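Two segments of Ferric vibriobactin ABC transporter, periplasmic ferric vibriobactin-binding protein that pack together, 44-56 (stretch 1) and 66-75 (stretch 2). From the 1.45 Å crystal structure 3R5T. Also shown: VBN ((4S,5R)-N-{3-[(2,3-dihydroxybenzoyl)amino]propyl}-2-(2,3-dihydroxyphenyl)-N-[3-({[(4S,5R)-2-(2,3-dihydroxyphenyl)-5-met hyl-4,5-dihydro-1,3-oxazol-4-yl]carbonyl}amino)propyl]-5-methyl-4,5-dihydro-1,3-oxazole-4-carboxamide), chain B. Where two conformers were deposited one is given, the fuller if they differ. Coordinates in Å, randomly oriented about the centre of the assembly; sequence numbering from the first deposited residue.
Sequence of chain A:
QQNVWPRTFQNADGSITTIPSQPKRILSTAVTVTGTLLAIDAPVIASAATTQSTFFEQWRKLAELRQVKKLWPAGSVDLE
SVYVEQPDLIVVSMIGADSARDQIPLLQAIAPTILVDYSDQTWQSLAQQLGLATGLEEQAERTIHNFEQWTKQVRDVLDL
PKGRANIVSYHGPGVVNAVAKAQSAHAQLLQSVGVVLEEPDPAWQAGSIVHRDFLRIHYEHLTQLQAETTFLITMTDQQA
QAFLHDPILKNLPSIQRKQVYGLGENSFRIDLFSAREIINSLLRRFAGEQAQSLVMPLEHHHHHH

Stretch 1, residues 44-56: VIASAATTQSTFF
Stretch 2 (66-75) RQVKKLWPAG

Two parallel beta strands, Val44 to Ala49 and Lys69 to Pro73, pair through their backbones, and a lysine and two aromatic rings close the contact. The strand axes approach to 4.4 Å, their N-to-C directions are 31° apart, and the stretches bury 800 Å² between them.

The ladder starts where Lys69 N donates to Ile45 O at 3.1 Å. Ser47 N then donates to Lys69 O at 2.9 Å, and Leu71 N to Ser47 O at 2.8 Å. Here Ala46 faces Lys69, with CA atoms 4.3 Å apart, and Ser47 faces Lys70, with CA atoms 5.3 Å apart. A beta bulge follows and shifts the register by one, so that Ala49 pairs with Pro73, CA to CA 4.6 Å. Leu71 lies at this shift with phi/psi -97/-143. Beyond it, Ala49 N donates to Trp72 O at 2.8 Å. Proline has no amide hydrogen, and the next donor is Ala74 N, which reaches Ala49 O at 3.0 Å and, in a weak bond, Thr50 O at 3.3 Å.

Stretch 1 leaves the strand through a type I turn, Thr50 to Ser53. Ser53 N donates to Thr50 O at 3.0 Å, and Thr50 N to Thr54 O at 2.9 Å. Ser53 has positive phi, 65/36. Its carbonyl accepts from the lysine: Lys70 NZ to Ser53 O is 3.0 Å.

Lys70 extends with chi angles t, t, p, t. Its CD lies over one face of the Phe55 ring, 3.9 Å from the centroid. Phe55 is m at chi1, with chi2 -19°. The aliphatic chain thus packs on the ring while the ammonium binds the carbonyl. A water links Lys70 NZ, at 2.9 Å, to Phe55 N, at 3.0 Å. At the ring edge, near its plane, lie Val68 O, 3.8 Å from Phe55 CE2, and Lys69 O, 4.1 Å from Phe55 CZ. Val68 is a t rotamer; its CG1 is 4.3 Å from Phe55 CZ, an apolar contact.

Ala46 CB meets Leu71 CD1 at 3.7 Å; Leu71 is m, t. Trp72 starts away from stretch 1, but with chi1 p and chi2 86° its ring returns. Ala48 CB sits over the ring face, 3.7 Å from the centroid of the five-membered ring. At the start of the ladder, Val44 O is 3.4 Å from Val68 CG2, and a water donates to Val44 O at 2.8 Å and Arg66 O at 2.9 Å.

The turn also touches the siderophore: Gln52 NE2 donates to VBN OAD at 2.9 Å, in keeping with a vibriobactin-binding protein.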

# COMPACT_ATOMS: atom_id res chain seq x y z
N VAL A 44 4.25 11.56 -13.28
CA VAL A 44 3.43 12.21 -12.27
C VAL A 44 4.11 13.52 -11.87
O VAL A 44 5.28 13.55 -11.48
CB VAL A 44 3.11 11.29 -11.04
CG1 VAL A 44 4.38 10.70 -10.43
CG2 VAL A 44 2.28 12.07 -10.01
N ILE A 45 3.37 14.60 -12.02
CA ILE A 45 3.99 15.91 -11.87
C ILE A 45 3.54 16.65 -10.61
O ILE A 45 4.10 17.69 -10.26
CB ILE A 45 3.87 16.76 -13.18
CG1 ILE A 45 2.42 16.83 -13.66
CG2 ILE A 45 4.74 16.17 -14.28
CD1 ILE A 45 1.52 17.73 -12.84
N ALA A 46 2.58 16.07 -9.90
CA ALA A 46 2.05 16.68 -8.69
C ALA A 46 1.23 15.64 -7.96
O ALA A 46 0.65 14.75 -8.59
CB ALA A 46 1.18 17.91 -9.03
N SER A 47 1.22 15.71 -6.64
CA SER A 47 0.47 14.76 -5.83
C SER A 47 -0.07 15.40 -4.58
O SER A 47 0.64 16.14 -3.89
CB SER A 47 1.35 13.57 -5.45
OG SER A 47 0.68 12.71 -4.54
N ALA A 48 -1.33 15.10 -4.27
CA ALA A 48 -1.86 15.39 -2.94
C ALA A 48 -1.11 14.58 -1.88
O ALA A 48 -0.35 13.65 -2.18
CB ALA A 48 -3.37 15.12 -2.88
N ALA A 49 -1.32 14.95 -0.62
CA ALA A 49 -0.55 14.39 0.49
C ALA A 49 -1.43 13.69 1.52
O ALA A 49 -2.66 13.62 1.38
CB ALA A 49 0.28 15.51 1.17
N THR A 50 -0.81 13.16 2.57
CA THR A 50 -1.60 12.66 3.72
C THR A 50 -2.39 13.80 4.38
O THR A 50 -2.22 14.96 4.01
CB THR A 50 -0.69 12.06 4.78
OG1 THR A 50 0.15 13.11 5.29
CG2 THR A 50 0.17 10.95 4.18
N THR A 51 -3.26 13.48 5.34
CA THR A 51 -4.01 14.52 6.06
C THR A 51 -3.04 15.45 6.80
O THR A 51 -3.37 16.62 7.06
CB THR A 51 -5.02 13.93 7.07
OG1 THR A 51 -4.33 13.20 8.08
CG2 THR A 51 -6.01 13.00 6.38
N GLN A 52 -1.86 14.93 7.11
CA GLN A 52 -0.80 15.69 7.79
C GLN A 52 0.16 16.42 6.83
O GLN A 52 1.23 16.87 7.23
CB GLN A 52 -0.01 14.77 8.72
CG GLN A 52 -0.86 14.04 9.77
CD GLN A 52 -1.47 12.75 9.25
OE1 GLN A 52 -1.01 12.17 8.26
NE2 GLN A 52 -2.52 12.28 9.93
N SER A 53 -0.23 16.52 5.57
CA SER A 53 0.56 17.25 4.58
C SER A 53 1.93 16.65 4.30
O SER A 53 2.87 17.38 4.00
CB SER A 53 0.69 18.72 4.99
OG SER A 53 -0.60 19.31 5.03
N THR A 54 2.03 15.32 4.31
CA THR A 54 3.29 14.67 4.02
C THR A 54 3.17 13.71 2.84
O THR A 54 2.08 13.22 2.54
CB THR A 54 3.82 13.88 5.22
OG1 THR A 54 2.89 12.86 5.59
CG2 THR A 54 4.06 14.82 6.42
N PHE A 55 4.30 13.48 2.19
CA PHE A 55 4.48 12.36 1.27
C PHE A 55 4.96 11.15 2.07
O PHE A 55 5.65 11.29 3.08
CB PHE A 55 5.57 12.70 0.24
CG PHE A 55 5.12 13.61 -0.89
CD1 PHE A 55 3.78 13.79 -1.20
CD2 PHE A 55 6.08 14.24 -1.67
CE1 PHE A 55 3.42 14.61 -2.28
CE2 PHE A 55 5.72 15.05 -2.74
CZ PHE A 55 4.39 15.23 -3.04
N PHE A 56 4.63 9.94 1.62
CA PHE A 56 5.14 8.75 2.32
C PHE A 56 6.65 8.69 2.25
O PHE A 56 7.24 8.90 1.18
CB PHE A 56 4.52 7.44 1.79
CG PHE A 56 3.06 7.28 2.11
CD1 PHE A 56 2.59 7.50 3.40
CD2 PHE A 56 2.16 6.90 1.13
CE1 PHE A 56 1.24 7.33 3.69
CE2 PHE A 56 0.81 6.73 1.42
CZ PHE A 56 0.35 6.96 2.69
N ARG A 66 12.30 14.15 -8.56
CA ARG A 66 11.56 14.22 -9.83
C ARG A 66 10.65 15.45 -9.92
O ARG A 66 9.88 15.61 -10.88
CB ARG A 66 10.76 12.93 -10.04
CG ARG A 66 11.64 11.72 -10.28
CD ARG A 66 10.82 10.47 -10.56
NE ARG A 66 11.69 9.30 -10.70
CZ ARG A 66 11.26 8.05 -10.77
NH1 ARG A 66 9.95 7.76 -10.73
NH2 ARG A 66 12.14 7.07 -10.87
N GLN A 67 10.76 16.33 -8.93
CA GLN A 67 10.02 17.58 -8.92
C GLN A 67 8.51 17.38 -8.90
O GLN A 67 7.77 18.15 -9.50
CB GLN A 67 10.44 18.46 -10.10
CG GLN A 67 11.89 18.88 -10.03
CD GLN A 67 12.37 19.56 -11.30
OE1 GLN A 67 11.68 20.42 -11.86
NE2 GLN A 67 13.55 19.17 -11.77
N VAL A 68 8.07 16.35 -8.18
CA VAL A 68 6.64 16.14 -8.00
C VAL A 68 6.13 17.17 -7.00
O VAL A 68 6.51 17.12 -5.83
CB VAL A 68 6.34 14.72 -7.46
CG1 VAL A 68 4.84 14.54 -7.21
CG2 VAL A 68 6.86 13.66 -8.42
N LYS A 69 5.29 18.10 -7.45
CA LYS A 69 4.80 19.16 -6.58
C LYS A 69 3.85 18.62 -5.52
O LYS A 69 2.95 17.85 -5.84
CB LYS A 69 4.10 20.23 -7.43
CG LYS A 69 3.64 21.45 -6.66
CD LYS A 69 3.22 22.54 -7.63
CE LYS A 69 4.34 22.82 -8.65
NZ LYS A 69 3.99 23.85 -9.68
N LYS A 70 4.07 18.99 -4.25
CA LYS A 70 3.15 18.57 -3.20
C LYS A 70 1.94 19.48 -3.18
O LYS A 70 2.06 20.71 -3.04
CB LYS A 70 3.82 18.53 -1.82
CG LYS A 70 2.93 17.91 -0.75
CD LYS A 70 3.72 17.35 0.43
CE LYS A 70 4.60 18.40 1.06
NZ LYS A 70 5.24 17.92 2.32
N LEU A 71 0.77 18.88 -3.33
CA LEU A 71 -0.49 19.62 -3.36
C LEU A 71 -1.13 19.61 -1.97
O LEU A 71 -0.44 19.69 -0.96
CB LEU A 71 -1.42 19.02 -4.41
CG LEU A 71 -0.80 18.95 -5.81
CD1 LEU A 71 -1.70 18.15 -6.74
CD2 LEU A 71 -0.50 20.35 -6.36
N TRP A 72 -2.46 19.51 -1.94
CA TRP A 72 -3.23 19.65 -0.70
C TRP A 72 -3.14 18.40 0.17
O TRP A 72 -2.88 17.31 -0.34
CB TRP A 72 -4.70 19.93 -1.04
CG TRP A 72 -5.31 18.83 -1.90
CD1 TRP A 72 -5.89 17.68 -1.45
CD2 TRP A 72 -5.37 18.78 -3.33
NE1 TRP A 72 -6.30 16.91 -2.52
CE2 TRP A 72 -6.00 17.56 -3.68
CE3 TRP A 72 -4.94 19.64 -4.35
CZ2 TRP A 72 -6.23 17.19 -5.00
CZ3 TRP A 72 -5.17 19.26 -5.68
CH2 TRP A 72 -5.81 18.04 -5.98
N PRO A 73 -3.39 18.55 1.48
CA PRO A 73 -3.52 17.38 2.34
C PRO A 73 -4.86 16.75 2.05
O PRO A 73 -5.82 17.45 1.75
CB PRO A 73 -3.51 17.95 3.77
CG PRO A 73 -3.60 19.41 3.64
CD PRO A 73 -3.64 19.81 2.20
N ALA A 74 -4.90 15.42 2.06
CA ALA A 74 -6.13 14.67 1.87
C ALA A 74 -7.33 15.34 2.54
O ALA A 74 -7.27 15.74 3.70
CB ALA A 74 -5.96 13.26 2.41
N GLY A 75 -8.42 15.44 1.78
CA GLY A 75 -9.68 15.93 2.30
C GLY A 75 -10.13 17.25 1.73
O GLY A 75 -11.32 17.55 1.71
C VBN B . -7.48 6.46 10.18
N VBN B . -7.81 6.61 7.67
O VBN B . -8.35 5.67 10.32
CA VBN B . -7.30 7.23 8.88
CB VBN B . -8.04 8.62 8.85
CAB VBN B . 0.60 8.07 7.65
OAC VBN B . -5.46 1.55 11.70
OAD VBN B . -3.38 9.61 9.31
OAF VBN B . -6.09 3.16 5.94
OAG VBN B . -10.52 3.51 4.43
OAH VBN B . -6.70 5.85 4.64
OAI VBN B . -6.35 4.04 8.44
OAJ VBN B . -8.73 4.59 6.17
OAK VBN B . -5.03 6.32 6.74
CAL VBN B . -5.16 0.06 7.80
CAM VBN B . -12.12 6.77 5.29
CAN VBN B . -4.01 7.82 3.01
CAO VBN B . -5.43 0.94 6.70
CAP VBN B . -11.90 5.50 4.68
CAQ VBN B . -5.20 7.04 3.15
CAR VBN B . -5.30 0.52 9.16
CAS VBN B . -11.19 7.29 6.21
CAT VBN B . -3.19 8.11 4.14
CAU VBN B . -6.37 5.04 13.07
CAV VBN B . -4.65 7.99 12.36
CAW VBN B . -7.00 3.76 12.49
CAX VBN B . -3.40 8.88 12.10
CAY VBN B . -7.04 6.35 12.65
CAZ VBN B . -5.63 7.90 11.18
NBB VBN B . -6.66 3.42 11.12
NBC VBN B . -2.56 8.29 11.06
NBD VBN B . -2.76 7.13 7.74
OBF VBN B . -1.53 8.61 6.40
CBG VBN B . -5.87 2.23 10.84
CBH VBN B . -2.66 8.73 9.67
CBJ VBN B . -9.19 7.03 7.60
CBK VBN B . -5.84 2.28 6.96
CBL VBN B . -10.75 4.75 5.00
CBM VBN B . -5.54 6.57 4.42
CBN VBN B . -5.98 2.72 8.25
CBO VBN B . -9.88 5.26 5.88
CBP VBN B . -4.75 6.85 5.50
CBQ VBN B . -5.69 1.80 9.39
CBR VBN B . -10.09 6.58 6.48
CBS VBN B . -3.52 7.63 5.35
CBU VBN B . -0.82 8.61 7.71
CBW VBN B . -2.76 7.99 6.60
CBX VBN B . -1.89 7.87 8.67
NBY VBN B . -6.67 6.87 11.32
OG1 VBN B . -9.34 8.31 8.17
CG2 VBN B . -7.26 9.84 8.39
O HOH W 1 7.37 15.23 -12.22
O HOH W 2 6.57 15.36 2.52